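Local coordinates for LacI family transcription regulator (Bifidobacterium animalis subsp. lactis, PDB 4O5A), which probably represses or otherwise controls transcription as a LacI-family DNA-binding regulator whose periplasmic-binding-protein-like domain would sense a small effector, at residues L203-I208 against T229-E234. Numbering follows the deposited sequence.
Sequences LGHSYI and TDYTPE
The hydroxyl of Tyr231 lies at the edge of the His205 imidazole, in the ring plane, with NE2 of His205 4.0 Å from OH, too far for a hydrogen bond; one face of the same imidazole carries CB of Leu203, offset toward the rim. Leu203 approaches the hydroxyl end of the phenol obliquely, from the opposite direction: its CD1 lies 3.8 Å from CZ of Tyr231 and 3.0 Å from OH, a tight approach of a methyl to an oxygen. CG of His205 sits between its backbone N and carbonyl carbon (chi1 66°), bringing CE1 and NE2 round to the hydroxyl. Leu203 to Ser206 form a type I turn leading into helix 206-219. Leucine suits its place by offering an apolar methyl to the phenol, and tyrosine because its long ring can span a wide gap; the nearest CA atoms, of Leu203 and Asp230, are 10.8 Å apart. Tyr231 N bonds to Thr229 OG1 in an ST turn, and Asp230 OD1 accepts from Thr232 N, an Asx turn, and from OG1 of Thr232, the N-cap of helix 233-245. Pro200 and Met260 also touch the tyrosine. Cutting Tyr231 back to an alanine is likely to leave CD1 of Leu203 and the imidazole edge without a partner from this loop. The loops following strands 193-197 and 223-224 thus meet at the surface through slight van der Waals packing, without a hydrogen bond across.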
ATOM      1  N   LEU A 203      -3.863  -1.029  20.335  1.00 51.04           N
ATOM      2  CA  LEU A 203      -2.676  -1.627  19.726  1.00 46.52           C
ATOM      3  C   LEU A 203      -1.706  -2.134  20.787  1.00 46.22           C
ATOM      4  O   LEU A 203      -1.490  -1.478  21.806  1.00 45.84           O
ATOM      5  CB  LEU A 203      -1.967  -0.619  18.828  1.00 44.15           C
ATOM      6  CG  LEU A 203      -2.817  -0.092  17.676  1.00 51.67           C
ATOM      7  CD1 LEU A 203      -1.988   0.823  16.800  1.00 53.70           C
ATOM      8  CD2 LEU A 203      -3.379  -1.244  16.875  1.00 51.59           C
ATOM      9  N   GLY A 204      -1.127  -3.307  20.546  1.00 39.00           N
ATOM     10  CA  GLY A 204      -0.182  -3.891  21.481  1.00 35.22           C
ATOM     11  C   GLY A 204       1.058  -3.039  21.691  1.00 34.56           C
ATOM     12  O   GLY A 204       1.717  -3.156  22.722  1.00 47.41           O
ATOM     13  N   HIS A 205       1.390  -2.191  20.723  1.00 25.66           N
ATOM     14  CA  HIS A 205       2.566  -1.329  20.869  1.00 30.68           C
ATOM     15  C   HIS A 205       2.256   0.029  21.501  1.00 36.66           C
ATOM     16  O   HIS A 205       3.154   0.860  21.683  1.00 32.29           O
ATOM     17  CB  HIS A 205       3.328  -1.163  19.544  1.00 33.94           C
ATOM     18  CG  HIS A 205       2.567  -0.436  18.475  1.00 33.56           C
ATOM     19  ND1 HIS A 205       1.963   0.788  18.678  1.00 46.02           N
ATOM     20  CD2 HIS A 205       2.339  -0.750  17.176  1.00 40.79           C
ATOM     21  CE1 HIS A 205       1.382   1.186  17.561  1.00 38.95           C
ATOM     22  NE2 HIS A 205       1.596   0.270  16.633  1.00 42.05           N
ATOM     23  N   SER A 206       0.987   0.255  21.823  1.00 38.38           N
ATOM     24  CA  SER A 206       0.560   1.547  22.352  1.00 38.87           C
ATOM     25  C   SER A 206       1.231   1.886  23.682  1.00 37.79           C
ATOM     26  O   SER A 206       1.704   3.004  23.876  1.00 37.84           O
ATOM     27  CB  SER A 206      -0.957   1.582  22.514  1.00 48.23           C
ATOM     28  OG  SER A 206      -1.350   2.726  23.242  1.00 52.99           O
ATOM     29  N   TYR A 207       1.309   0.913  24.579  0.52 35.90           N
ATOM     30  CA  TYR A 207       1.859   1.162  25.906  0.52 39.06           C
ATOM     31  C   TYR A 207       3.385   1.213  25.940  0.52 37.38           C
ATOM     32  O   TYR A 207       3.967   1.887  26.789  0.52 34.35           O
ATOM     33  CB  TYR A 207       1.318   0.135  26.895  0.52 43.83           C
ATOM     34  CG  TYR A 207      -0.175   0.254  27.068  0.52 49.35           C
ATOM     35  CD1 TYR A 207      -0.815   1.466  26.852  0.52 48.21           C
ATOM     36  CD2 TYR A 207      -0.947  -0.837  27.435  0.52 51.92           C
ATOM     37  CE1 TYR A 207      -2.173   1.591  27.004  0.52 48.01           C
ATOM     38  CE2 TYR A 207      -2.313  -0.719  27.591  0.52 50.73           C
ATOM     39  CZ  TYR A 207      -2.918   0.500  27.372  0.52 50.02           C
ATOM     40  OH  TYR A 207      -4.274   0.647  27.519  0.52 55.42           O
ATOM     41  N   ILE A 208       4.026   0.500  25.020  1.00 35.83           N
ATOM     42  CA  ILE A 208       5.477   0.550  24.879  1.00 36.21           C
ATOM     43  C   ILE A 208       5.886   1.935  24.403  1.00 32.91           C
ATOM     44  O   ILE A 208       6.808   2.557  24.950  1.00 28.78           O
ATOM     45  CB  ILE A 208       5.979  -0.469  23.828  1.00 39.36           C
ATOM     46  CG1 ILE A 208       5.672  -1.904  24.270  1.00 47.01           C
ATOM     47  CG2 ILE A 208       7.469  -0.263  23.551  1.00 36.05           C
ATOM     48  CD1 ILE A 208       6.402  -2.338  25.517  1.00 50.55           C
ATOM     49  N   THR A 229      -6.106   8.339  17.542  1.00 20.73           N
ATOM     50  CA  THR A 229      -6.876   8.427  16.300  1.00 22.79           C
ATOM     51  C   THR A 229      -7.133   7.039  15.752  1.00 26.50           C
ATOM     52  O   THR A 229      -6.743   6.038  16.361  1.00 27.39           O
ATOM     53  CB  THR A 229      -6.101   9.154  15.200  1.00 20.12           C
ATOM     54  OG1 THR A 229      -5.001   8.328  14.786  1.00 25.42           O
ATOM     55  CG2 THR A 229      -5.597  10.514  15.679  1.00 21.61           C
ATOM     56  N   ASP A 230      -7.759   6.977  14.577  1.00 23.60           N
ATOM     57  CA  ASP A 230      -8.002   5.699  13.935  1.00 21.50           C
ATOM     58  C   ASP A 230      -7.210   5.533  12.638  1.00 19.93           C
ATOM     59  O   ASP A 230      -7.622   4.751  11.771  1.00 27.36           O
ATOM     60  CB  ASP A 230      -9.496   5.515  13.638  1.00 27.44           C
ATOM     61  CG  ASP A 230     -10.019   6.526  12.631  1.00 33.34           C
ATOM     62  OD1 ASP A 230      -9.217   7.347  12.143  1.00 27.05           O
ATOM     63  OD2 ASP A 230     -11.225   6.490  12.314  1.00 40.00           O
ATOM     64  N   TYR A 231      -6.131   6.301  12.492  1.00 19.74           N
ATOM     65  CA  TYR A 231      -5.193   6.201  11.361  1.00 22.05           C
ATOM     66  C   TYR A 231      -5.662   6.875  10.075  1.00 25.02           C
ATOM     67  O   TYR A 231      -4.900   6.943   9.109  1.00 27.73           O
ATOM     68  CB  TYR A 231      -4.803   4.742  11.059  1.00 26.24           C
ATOM     69  CG  TYR A 231      -3.775   4.144  11.997  1.00 26.95           C
ATOM     70  CD1 TYR A 231      -2.655   4.859  12.366  1.00 32.17           C
ATOM     71  CD2 TYR A 231      -3.926   2.852  12.500  1.00 38.00           C
ATOM     72  CE1 TYR A 231      -1.705   4.320  13.208  1.00 44.56           C
ATOM     73  CE2 TYR A 231      -2.973   2.303  13.355  1.00 44.05           C
ATOM     74  CZ  TYR A 231      -1.864   3.048  13.700  1.00 50.64           C
ATOM     75  OH  TYR A 231      -0.896   2.543  14.541  1.00 63.66           O
ATOM     76  N   THR A 232      -6.886   7.397  10.060  1.00 24.48           N
ATOM     77  CA  THR A 232      -7.412   8.022   8.835  1.00 20.59           C
ATOM     78  C   THR A 232      -6.910   9.456   8.719  1.00 23.96           C
ATOM     79  O   THR A 232      -6.570  10.077   9.730  1.00 19.63           O
ATOM     80  CB  THR A 232      -8.942   8.045   8.801  1.00 21.88           C
ATOM     81  OG1 THR A 232      -9.431   8.904   9.839  1.00 24.48           O
ATOM     82  CG2 THR A 232      -9.511   6.641   8.983  1.00 23.63           C
ATOM     83  N   PRO A 233      -6.885  10.003   7.493  1.00 25.54           N
ATOM     84  CA  PRO A 233      -6.453  11.404   7.387  1.00 25.57           C
ATOM     85  C   PRO A 233      -7.447  12.353   8.054  1.00 24.21           C
ATOM     86  O   PRO A 233      -7.007  13.383   8.576  1.00 25.22           O
ATOM     87  CB  PRO A 233      -6.402  11.648   5.872  1.00 22.05           C
ATOM     88  CG  PRO A 233      -7.309  10.606   5.290  1.00 23.13           C
ATOM     89  CD  PRO A 233      -7.115   9.401   6.172  1.00 27.38           C
ATOM     90  N   GLU A 234      -8.735  12.025   8.055  1.00 24.46           N
ATOM     91  CA  GLU A 234      -9.716  12.890   8.725  1.00 26.17           C
ATOM     92  C   GLU A 234      -9.404  12.957  10.223  1.00 24.92           C
ATOM     93  O   GLU A 234      -9.469  14.017  10.845  1.00 24.08           O
ATOM     94  CB  GLU A 234     -11.154  12.415   8.485  1.00 27.39           C
ATOM     95  CG  GLU A 234     -11.615  12.457   7.027  1.00 37.43           C
ATOM     96  CD  GLU A 234     -11.168  11.242   6.196  1.00 46.87           C
ATOM     97  OE1 GLU A 234     -10.563  10.290   6.750  1.00 31.04           O
ATOM     98  OE2 GLU A 234     -11.439  11.233   4.971  1.00 51.56           O
TER